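Local coordinates for [Ribosomal protein bS18]-alanine N-acetyltransferase (Escherichia coli O157:H7, PDB 5ISV) that probably transfers the acetyl group of acetyl-CoA to the N-terminal alanine of ribosomal protein bS18, at residues Y16-R21 against A70-Y75; R39-Q44 against E86-E91; E103-N108 against N128-T133. All coordinates share one frame; numbering follows the deposited sequence.

Contact 1 of 3, residues Y16-R21 against A70-Y75; sequences YHIEQR and AVDPDY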
loop_
_atom_site.group_PDB
_atom_site.type_symbol
_atom_site.label_atom_id
_atom_site.label_comp_id
_atom_site.label_asym_id
_atom_site.label_seq_id
_atom_site.Cartn_x
_atom_site.Cartn_y
_atom_site.Cartn_z
ATOM N N TYR A 16 2.255 -11.751 -8.023
ATOM C CA TYR A 16 2.592 -12.925 -7.195
ATOM C C TYR A 16 4.087 -13.302 -7.218
ATOM O O TYR A 16 4.689 -13.613 -6.203
ATOM C CB TYR A 16 1.706 -14.138 -7.601
ATOM C CG TYR A 16 2.051 -15.418 -6.880
ATOM C CD1 TYR A 16 1.503 -15.674 -5.649
ATOM C CD2 TYR A 16 2.944 -16.374 -7.421
ATOM C CE1 TYR A 16 1.791 -16.835 -4.953
ATOM C CE2 TYR A 16 3.255 -17.549 -6.726
ATOM C CZ TYR A 16 2.670 -17.776 -5.476
ATOM O OH TYR A 16 2.944 -18.928 -4.759
ATOM N N HIS A 17 4.691 -13.248 -8.413
ATOM C CA HIS A 17 6.115 -13.518 -8.584
ATOM C C HIS A 17 6.980 -12.525 -7.752
ATOM O O HIS A 17 7.925 -12.919 -7.083
ATOM C CB HIS A 17 6.432 -13.487 -10.112
ATOM C CG HIS A 17 7.880 -13.709 -10.472
ATOM N ND1 HIS A 17 8.483 -14.945 -10.425
ATOM C CD2 HIS A 17 8.840 -12.838 -10.872
ATOM C CE1 HIS A 17 9.738 -14.840 -10.828
ATOM N NE2 HIS A 17 9.986 -13.567 -11.086
ATOM N N ILE A 18 6.612 -11.251 -7.764
ATOM C CA ILE A 18 7.276 -10.247 -6.907
ATOM C C ILE A 18 7.119 -10.569 -5.415
ATOM O O ILE A 18 8.068 -10.545 -4.656
ATOM C CB ILE A 18 6.767 -8.833 -7.241
ATOM C CG1 ILE A 18 7.256 -8.436 -8.651
ATOM C CG2 ILE A 18 7.226 -7.810 -6.215
ATOM C CD1 ILE A 18 6.738 -7.137 -9.182
ATOM N N GLU A 19 5.897 -10.894 -5.045
ATOM C CA GLU A 19 5.609 -11.220 -3.650
ATOM C C GLU A 19 6.513 -12.381 -3.110
ATOM O O GLU A 19 7.028 -12.277 -1.979
ATOM C CB GLU A 19 4.132 -11.557 -3.557
ATOM C CG GLU A 19 3.656 -11.975 -2.170
ATOM C CD GLU A 19 3.420 -10.811 -1.234
ATOM O OE1 GLU A 19 3.463 -9.660 -1.669
ATOM O OE2 GLU A 19 3.191 -11.051 -0.029
ATOM N N GLN A 20 6.740 -13.429 -3.919
ATOM C CA GLN A 20 7.650 -14.537 -3.540
ATOM C C GLN A 20 9.096 -14.141 -3.332
ATOM O O GLN A 20 9.819 -14.716 -2.518
ATOM C CB GLN A 20 7.649 -15.634 -4.622
ATOM C CG GLN A 20 6.320 -16.243 -4.940
ATOM C CD GLN A 20 5.427 -16.417 -3.730
ATOM O OE1 GLN A 20 5.758 -17.144 -2.778
ATOM N NE2 GLN A 20 4.310 -15.698 -3.735
ATOM N N ARG A 21 9.523 -13.172 -4.116
ATOM C CA ARG A 21 10.879 -12.708 -4.081
ATOM C C ARG A 21 11.053 -11.688 -2.973
ATOM O O ARG A 21 12.106 -11.651 -2.358
ATOM C CB ARG A 21 11.218 -12.137 -5.468
ATOM C CG ARG A 21 11.302 -13.206 -6.561
ATOM C CD ARG A 21 11.296 -12.607 -7.969
ATOM N NE ARG A 21 12.248 -11.523 -8.080
ATOM C CZ ARG A 21 13.564 -11.663 -8.223
ATOM N NH1 ARG A 21 14.123 -12.865 -8.256
ATOM N NH2 ARG A 21 14.313 -10.563 -8.294
ATOM N N ALA A 70 4.707 -4.167 -2.403
ATOM C CA ALA A 70 6.017 -4.833 -2.518
ATOM C C ALA A 70 6.785 -4.234 -3.661
ATOM O O ALA A 70 6.208 -3.797 -4.661
ATOM C CB ALA A 70 5.909 -6.349 -2.732
ATOM N N VAL A 71 8.094 -4.231 -3.459
ATOM C CA VAL A 71 9.057 -3.898 -4.541
ATOM C C VAL A 71 9.959 -5.103 -4.751
ATOM O O VAL A 71 10.503 -5.655 -3.801
ATOM C CB VAL A 71 9.878 -2.622 -4.226
ATOM C CG1 VAL A 71 10.980 -2.414 -5.266
ATOM C CG2 VAL A 71 8.995 -1.381 -4.234
ATOM N N ASP A 72 10.149 -5.484 -6.017
ATOM C CA ASP A 72 11.002 -6.608 -6.331
ATOM C C ASP A 72 12.434 -6.327 -5.832
ATOM O O ASP A 72 12.902 -5.199 -5.973
ATOM C CB ASP A 72 10.998 -6.835 -7.841
ATOM C CG ASP A 72 11.754 -8.047 -8.227
ATOM O OD1 ASP A 72 13.009 -8.025 -8.229
ATOM O OD2 ASP A 72 11.073 -9.068 -8.442
ATOM N N PRO A 73 13.101 -7.310 -5.201
ATOM C CA PRO A 73 14.423 -6.996 -4.611
ATOM C C PRO A 73 15.509 -6.492 -5.577
ATOM O O PRO A 73 16.449 -5.842 -5.120
ATOM C CB PRO A 73 14.870 -8.309 -3.943
ATOM C CG PRO A 73 13.931 -9.359 -4.423
ATOM C CD PRO A 73 12.668 -8.684 -4.877
ATOM N N ASP A 74 15.350 -6.742 -6.880
ATOM C CA ASP A 74 16.246 -6.186 -7.916
ATOM C C ASP A 74 16.087 -4.687 -8.106
ATOM O O ASP A 74 16.890 -4.071 -8.822
ATOM C CB ASP A 74 15.962 -6.832 -9.272
ATOM C CG ASP A 74 16.498 -8.234 -9.381
ATOM O OD1 ASP A 74 17.246 -8.697 -8.487
ATOM O OD2 ASP A 74 16.182 -8.874 -10.404
ATOM N N TYR A 75 15.055 -4.100 -7.505
ATOM C CA TYR A 75 14.677 -2.726 -7.693
ATOM C C TYR A 75 14.619 -1.913 -6.376
ATOM O O TYR A 75 14.042 -0.834 -6.365
ATOM C CB TYR A 75 13.389 -2.654 -8.533
ATOM C CG TYR A 75 13.425 -3.421 -9.898
ATOM C CD1 TYR A 75 13.064 -4.773 -10.001
ATOM C CD2 TYR A 75 13.743 -2.769 -11.072
ATOM C CE1 TYR A 75 13.062 -5.462 -11.225
ATOM C CE2 TYR A 75 13.740 -3.437 -12.301
ATOM C CZ TYR A 75 13.386 -4.783 -12.394
ATOM O OH TYR A 75 13.454 -5.388 -13.696
#

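Contact 2 of 3, residues R39-Q44 against E86-E91; sequences RYLNFQ and EHLIDE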
loop_
_atom_site.group_PDB
_atom_site.type_symbol
_atom_site.label_atom_id
_atom_site.label_comp_id
_atom_site.label_asym_id
_atom_site.label_seq_id
_atom_site.Cartn_x
_atom_site.Cartn_y
_atom_site.Cartn_z
ATOM N N ARG A 39 -14.186 -2.601 -5.484
ATOM C CA ARG A 39 -13.718 -1.742 -4.373
ATOM C C ARG A 39 -12.215 -1.478 -4.394
ATOM O O ARG A 39 -11.717 -0.575 -3.716
ATOM C CB ARG A 39 -14.117 -2.241 -3.002
ATOM C CG ARG A 39 -13.752 -3.647 -2.608
ATOM C CD ARG A 39 -14.325 -3.992 -1.236
ATOM N NE ARG A 39 -15.756 -3.669 -1.118
ATOM C CZ ARG A 39 -16.773 -4.525 -1.260
ATOM N NH1 ARG A 39 -16.580 -5.807 -1.552
ATOM N NH2 ARG A 39 -18.015 -4.092 -1.121
ATOM N N TYR A 40 -11.478 -2.213 -5.216
ATOM C CA TYR A 40 -10.034 -2.061 -5.265
ATOM C C TYR A 40 -9.579 -0.951 -6.204
ATOM O O TYR A 40 -10.187 -0.701 -7.207
ATOM C CB TYR A 40 -9.377 -3.398 -5.574
ATOM C CG TYR A 40 -9.413 -4.268 -4.346
ATOM C CD1 TYR A 40 -10.566 -4.985 -4.015
ATOM C CD2 TYR A 40 -8.328 -4.349 -3.489
ATOM C CE1 TYR A 40 -10.593 -5.768 -2.885
ATOM C CE2 TYR A 40 -8.344 -5.133 -2.331
ATOM C CZ TYR A 40 -9.503 -5.834 -2.026
ATOM O OH TYR A 40 -9.578 -6.565 -0.844
ATOM N N LEU A 41 -8.475 -0.338 -5.811
ATOM C CA LEU A 41 -7.728 0.621 -6.654
ATOM C C LEU A 41 -6.287 0.188 -6.606
ATOM O O LEU A 41 -5.488 0.760 -5.870
ATOM C CB LEU A 41 -7.925 2.050 -6.120
ATOM C CG LEU A 41 -7.449 3.204 -7.021
ATOM C CD1 LEU A 41 -8.263 3.261 -8.292
ATOM C CD2 LEU A 41 -7.517 4.539 -6.303
ATOM N N ASN A 42 -5.979 -0.836 -7.419
ATOM C CA ASN A 42 -4.676 -1.485 -7.383
ATOM C C ASN A 42 -3.792 -0.920 -8.509
ATOM O O ASN A 42 -4.261 -0.700 -9.611
ATOM C CB ASN A 42 -4.865 -2.995 -7.614
ATOM C CG ASN A 42 -5.614 -3.654 -6.456
ATOM O OD1 ASN A 42 -5.678 -3.081 -5.376
ATOM N ND2 ASN A 42 -6.144 -4.840 -6.659
ATOM N N PHE A 43 -2.520 -0.782 -8.204
ATOM C CA PHE A 43 -1.524 -0.158 -9.147
ATOM C C PHE A 43 -0.287 -1.025 -9.240
ATOM O O PHE A 43 0.096 -1.735 -8.313
ATOM C CB PHE A 43 -1.128 1.251 -8.655
ATOM C CG PHE A 43 -2.230 2.263 -8.764
ATOM C CD1 PHE A 43 -2.699 2.686 -10.019
ATOM C CD2 PHE A 43 -2.834 2.783 -7.604
ATOM C CE1 PHE A 43 -3.707 3.604 -10.140
ATOM C CE2 PHE A 43 -3.861 3.689 -7.720
ATOM C CZ PHE A 43 -4.308 4.095 -8.966
ATOM N N GLN A 44 0.403 -0.872 -10.399
ATOM C CA GLN A 44 1.693 -1.521 -10.635
ATOM C C GLN A 44 2.647 -0.471 -11.198
ATOM O O GLN A 44 2.193 0.527 -11.769
ATOM C CB GLN A 44 1.533 -2.651 -11.645
ATOM C CG GLN A 44 0.992 -2.189 -13.012
ATOM C CD GLN A 44 1.050 -3.250 -14.083
ATOM O OE1 GLN A 44 2.058 -3.921 -14.235
ATOM N NE2 GLN A 44 -0.038 -3.421 -14.818
ATOM N N GLU A 86 3.049 7.724 -3.748
ATOM C CA GLU A 86 2.679 9.069 -4.135
ATOM C C GLU A 86 1.566 9.103 -5.203
ATOM O O GLU A 86 0.627 9.916 -5.119
ATOM C CB GLU A 86 3.960 9.865 -4.546
ATOM C CG GLU A 86 4.896 10.148 -3.334
ATOM C CD GLU A 86 6.326 10.654 -3.626
ATOM O OE1 GLU A 86 6.843 10.485 -4.759
ATOM O OE2 GLU A 86 6.969 11.207 -2.684
ATOM N N HIS A 87 1.671 8.191 -6.171
ATOM C CA HIS A 87 0.664 8.038 -7.213
ATOM C C HIS A 87 -0.697 7.677 -6.565
ATOM O O HIS A 87 -1.731 8.291 -6.876
ATOM C CB HIS A 87 1.099 6.971 -8.247
ATOM C CG HIS A 87 0.152 6.853 -9.380
ATOM N ND1 HIS A 87 0.266 7.613 -10.524
ATOM C CD2 HIS A 87 -0.953 6.085 -9.544
ATOM C CE1 HIS A 87 -0.732 7.325 -11.342
ATOM N NE2 HIS A 87 -1.478 6.391 -10.776
ATOM N N LEU A 88 -0.690 6.628 -5.730
ATOM C CA LEU A 88 -1.899 6.207 -4.996
ATOM C C LEU A 88 -2.524 7.353 -4.212
ATOM O O LEU A 88 -3.710 7.621 -4.356
ATOM C CB LEU A 88 -1.539 5.025 -4.110
ATOM C CG LEU A 88 -2.634 4.602 -3.124
ATOM C CD1 LEU A 88 -3.866 4.122 -3.900
ATOM C CD2 LEU A 88 -2.082 3.526 -2.216
ATOM N N ILE A 89 -1.708 8.033 -3.441
ATOM C CA ILE A 89 -2.161 9.159 -2.626
ATOM C C ILE A 89 -2.796 10.247 -3.496
ATOM O O ILE A 89 -3.892 10.747 -3.194
ATOM C CB ILE A 89 -1.063 9.697 -1.717
ATOM C CG1 ILE A 89 -0.649 8.626 -0.674
ATOM C CG2 ILE A 89 -1.466 11.045 -1.090
ATOM C CD1 ILE A 89 0.663 8.815 0.056
ATOM N N ASP A 90 -2.104 10.612 -4.591
ATOM C CA ASP A 90 -2.649 11.585 -5.505
ATOM C C ASP A 90 -4.016 11.191 -6.109
ATOM O O ASP A 90 -4.942 12.012 -6.183
ATOM C CB ASP A 90 -1.645 11.938 -6.626
ATOM C CG ASP A 90 -1.932 13.281 -7.210
ATOM O OD1 ASP A 90 -1.932 14.259 -6.428
ATOM O OD2 ASP A 90 -2.200 13.362 -8.423
ATOM N N GLU A 91 -4.127 9.941 -6.546
ATOM C CA GLU A 91 -5.371 9.451 -7.100
ATOM C C GLU A 91 -6.480 9.449 -6.037
ATOM O O GLU A 91 -7.596 9.888 -6.303
ATOM C CB GLU A 91 -5.209 8.046 -7.645
ATOM C CG GLU A 91 -6.456 7.583 -8.364
ATOM C CD GLU A 91 -6.963 8.581 -9.394
ATOM O OE1 GLU A 91 -6.175 9.028 -10.270
ATOM O OE2 GLU A 91 -8.169 8.897 -9.340
#

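Contact 3 of 3, residues E103-N108 against N128-T133; sequences EVRASN and NYYPTT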
loop_
_atom_site.group_PDB
_atom_site.type_symbol
_atom_site.label_atom_id
_atom_site.label_comp_id
_atom_site.label_asym_id
_atom_site.label_seq_id
_atom_site.Cartn_x
_atom_site.Cartn_y
_atom_site.Cartn_z
ATOM N N GLU A 103 -0.935 -1.135 7.684
ATOM C CA GLU A 103 -0.413 -1.858 8.822
ATOM C C GLU A 103 1.023 -2.278 8.485
ATOM O O GLU A 103 1.285 -2.697 7.337
ATOM C CB GLU A 103 -1.266 -3.108 9.018
ATOM C CG GLU A 103 -1.684 -3.379 10.405
ATOM C CD GLU A 103 -2.811 -4.392 10.506
ATOM O OE1 GLU A 103 -2.927 -5.270 9.639
ATOM O OE2 GLU A 103 -3.584 -4.305 11.469
ATOM N N VAL A 104 1.937 -2.139 9.428
ATOM C CA VAL A 104 3.334 -2.462 9.188
ATOM C C VAL A 104 3.921 -3.173 10.393
ATOM O O VAL A 104 3.658 -2.813 11.538
ATOM C CB VAL A 104 4.136 -1.172 8.793
ATOM C CG1 VAL A 104 4.002 -0.077 9.816
ATOM C CG2 VAL A 104 5.614 -1.455 8.547
ATOM N N ARG A 105 4.693 -4.219 10.163
ATOM C CA ARG A 105 5.475 -4.878 11.200
ATOM C C ARG A 105 6.358 -3.892 11.936
ATOM O O ARG A 105 7.080 -3.113 11.302
ATOM C CB ARG A 105 6.313 -5.998 10.574
ATOM C CG ARG A 105 5.476 -7.190 10.234
ATOM C CD ARG A 105 6.124 -8.123 9.237
ATOM N NE ARG A 105 5.363 -9.336 9.038
ATOM C CZ ARG A 105 5.452 -10.431 9.794
ATOM N NH1 ARG A 105 6.288 -10.486 10.825
ATOM N NH2 ARG A 105 4.684 -11.482 9.520
ATOM N N ALA A 106 6.342 -3.921 13.264
ATOM C CA ALA A 106 7.087 -2.941 14.066
ATOM C C ALA A 106 8.606 -2.939 13.808
ATOM O O ALA A 106 9.271 -1.934 14.030
ATOM C CB ALA A 106 6.818 -3.188 15.530
ATOM N N SER A 107 9.147 -4.081 13.374
ATOM C CA SER A 107 10.592 -4.181 13.144
ATOM C C SER A 107 11.030 -3.496 11.855
ATOM O O SER A 107 12.236 -3.329 11.652
ATOM C CB SER A 107 11.033 -5.629 13.084
ATOM O OG SER A 107 10.345 -6.328 12.064
ATOM N N ASN A 108 10.093 -3.101 10.994
ATOM C CA ASN A 108 10.456 -2.443 9.741
ATOM C C ASN A 108 10.600 -0.942 9.973
ATOM O O ASN A 108 9.799 -0.124 9.497
ATOM C CB ASN A 108 9.465 -2.762 8.622
ATOM C CG ASN A 108 10.017 -2.460 7.248
ATOM O OD1 ASN A 108 10.944 -1.634 7.072
ATOM N ND2 ASN A 108 9.475 -3.139 6.262
ATOM N N ASN A 128 1.723 -8.108 19.388
ATOM C CA ASN A 128 1.987 -9.489 18.961
ATOM C C ASN A 128 1.069 -9.964 17.812
ATOM O O ASN A 128 0.767 -11.174 17.695
ATOM C CB ASN A 128 1.920 -10.448 20.174
ATOM C CG ASN A 128 3.135 -10.299 21.057
ATOM O OD1 ASN A 128 4.227 -9.982 20.572
ATOM N ND2 ASN A 128 2.977 -10.512 22.326
ATOM N N TYR A 129 0.667 -9.011 16.948
ATOM C CA TYR A 129 -0.254 -9.285 15.853
ATOM C C TYR A 129 0.307 -10.230 14.794
ATOM O O TYR A 129 -0.417 -11.012 14.184
ATOM C CB TYR A 129 -0.751 -7.986 15.205
ATOM C CG TYR A 129 -1.792 -8.222 14.156
ATOM C CD1 TYR A 129 -3.108 -8.534 14.569
ATOM C CD2 TYR A 129 -1.486 -8.251 12.794
ATOM C CE1 TYR A 129 -4.099 -8.775 13.662
ATOM C CE2 TYR A 129 -2.479 -8.512 11.864
ATOM C CZ TYR A 129 -3.780 -8.796 12.292
ATOM O OH TYR A 129 -4.729 -9.015 11.351
ATOM N N TYR A 130 1.600 -10.111 14.519
ATOM C CA TYR A 130 2.219 -10.831 13.431
ATOM C C TYR A 130 3.089 -11.940 13.935
ATOM O O TYR A 130 3.835 -11.741 14.888
ATOM C CB TYR A 130 3.087 -9.903 12.538
ATOM C CG TYR A 130 2.305 -8.977 11.623
ATOM C CD1 TYR A 130 1.531 -9.494 10.596
ATOM C CD2 TYR A 130 2.321 -7.587 11.788
ATOM C CE1 TYR A 130 0.786 -8.689 9.755
ATOM C CE2 TYR A 130 1.565 -6.763 10.926
ATOM C CZ TYR A 130 0.796 -7.331 9.918
ATOM O OH TYR A 130 0.054 -6.484 9.098
ATOM N N PRO A 131 3.133 -13.072 13.192
ATOM C CA PRO A 131 4.153 -14.074 13.500
ATOM C C PRO A 131 5.520 -13.661 12.983
ATOM O O PRO A 131 5.644 -12.971 11.960
ATOM C CB PRO A 131 3.668 -15.313 12.733
ATOM C CG PRO A 131 3.024 -14.727 11.532
ATOM C CD PRO A 131 2.330 -13.471 12.016
ATOM N N THR A 132 6.546 -14.049 13.709
ATOM C CA THR A 132 7.902 -14.017 13.185
ATOM C C THR A 132 8.497 -15.415 13.138
ATOM O O THR A 132 7.896 -16.417 13.534
ATOM C CB THR A 132 8.833 -13.078 14.014
ATOM O OG1 THR A 132 9.046 -13.639 15.323
ATOM C CG2 THR A 132 8.243 -11.667 14.145
ATOM N N THR A 133 9.713 -15.467 12.610
ATOM C CA THR A 133 10.517 -16.675 12.628
ATOM C C THR A 133 11.012 -17.039 14.021
ATOM O O THR A 133 11.497 -18.151 14.190
ATOM C CB THR A 133 11.754 -16.553 11.709
ATOM O OG1 THR A 133 12.578 -15.462 12.139
ATOM C CG2 THR A 133 11.318 -16.325 10.287
HETATM O O HOH W 1 -4.896 -6.955 9.559
#

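Contact 1 of 3, residues Y16-R21 against A70-Y75
Residues 16-21 of helix 12-22 lay one flank against the end of strand 63-71 and the loop that follows it. One turn before Arg21, His17 offers a ring face to the CD of that residue, so the imidazole lies beside the aliphatic part of the arginine. Ile18 is the apolar wedge. Its CG2, anti to the backbone N, reaches the CB of Ala70 at 4.0 Å and the backbone N of Asp72 at 3.7 Å, while CG1 crosses the Asp72 side chain at about a right angle, nearest its OD2 at 3.9 Å. A beta-branched residue suits this place because its two branches fill the angle between strand end and loop, and the small Ala70 lets the helix come close. The carboxylate of Glu19 only skirts the CB of Ala70; its charge is held by the backbone N of Trp27, by His23 and by Asn68. In this GNAT fold, Ala70 and Val71 belong to the predicted acetyl-CoA site, so the helix packs directly against the strand end that probably lines the cofactor. Arg21 closes the walk. Bent at chi3 (49°), it meets Asp72 side-on: NE to OD2 is 2.7 Å and NH2 to OD1 is 2.9 Å, both on syn lone pairs, with the two planes only 16° apart. The anti lone pair of the same OD1 takes the backbone N of Asp74 at 3.0 Å, an Asx turn that fixes the carboxylate for the arginine. From an oblique direction, Asp74 OD2 adds a longer salt bridge to Arg21 NH2, 3.3 Å, and Pro73 sets its CG over one guanidinium face and its CD against Arg21 CB.

Contact 2 of 3, residues R39-Q44 against E86-E91
Phe43, opening strand 43-47, is the hub of the contact, and His87 meets its face. The histidine belongs to helix 80-94, which lies on one face of the GNAT sheet as the connection of the beta-alpha-beta crossover between parallel neighbours 63-71 and 99-105. It drives the CD2–NE2 edge of its imidazole into the Phe43 face, a T-shaped stack with ring centroids 4.8 Å apart and planes at 80°; CD2 stands over the phenyl centre. Its CG, anti to the backbone N (chi1 -176°), carries the ring out from helix to sheet.

Two groups lie at the edge of the phenyl ring. Leu88 CD1 is in its plane, 3.8 Å from Phe43 CE2, and leucine suits the place because its branched end reaches the ring from a backbone turned partly aside. Glu91 CG approaches Phe43 CZ at 4.1 Å. Leu41 CD2 packs on that same CG, 3.8 Å away, the two side chains crossing at about a right angle.

A bend at chi2 (50°) then takes the Glu91 carboxylate to a salt bridge with Arg95. No hydrogen bond joins the segments, so close apolar packing and the edge-to-face pair hold helix to sheet, with charge at the margin.

Contact 3 of 3, residues E103-N108 against N128-T133
Strand 99-105 of the GNAT sheet ends beside a classic beta bulge, in which Tyr129 and Tyr130 both face Glu137 of strand 136-145. The edge of Tyr129 points at one face of Tyr130, the rings almost perpendicular, with Tyr129 CD2 over the ring centre and 3.6 Å above its plane; the chain of Arg105 passes over the opposite face, NE toward its rim. The two tyrosines leave the backbone differently: CG of Tyr129 is anti to its N (chi1 -175°), whereas that of Tyr130 is anti to the carbonyl carbon.

Arg105 suits its role through length. Extended from CG to NE, it runs across the Tyr130 ring, CG coming 3.5 Å from CD2, and its guanidinium plane lies 25° from the ring plane, one face resting over Tyr130 CB. A salt bridge to Glu137 also engages NH1, and Phe25 makes a cation-pi contact.

Glu103, the predicted proton acceptor, has an intermediate chi1 of -134° but is extended beyond CG. Its OE1 lies 3.3 Å from Tyr130 OH, and its OE2 is paired with Arg126, a positive charge that would favour the ionised carboxylate. One water donates to Glu103 OE1 at 2.6 Å and is also hydrogen-bonded to Tyr129 OH. Beyond the Tyr130 ring, Arg105 grips a single carbonyl end-on: NH1 and NH2 lie 2.8 and 3.0 Å from Pro131 O.

Overall arrangement
All three contacts reach the same mixed seven-stranded sheet of the GNAT fold. Contacts 1 and 2 interlock along the chain, their segments alternating, with helix 80-94 following strand 63-71; contact 3 opens after both have closed, on strand 99-105, the neighbour of strand 63-71. The centres of contacts 1 and 2 are about 18 Å apart, those of 1 and 3 about 19 Å, and those of contacts 2 and 3, on opposite sides of the chain's centre, about 24 Å. None touches another. Contact 1 holds two residues of the predicted acetyl-CoA site, contact 3 the predicted proton acceptor and Asn108 of that site, while contact 2 fastens helix 80-94 to the sheet.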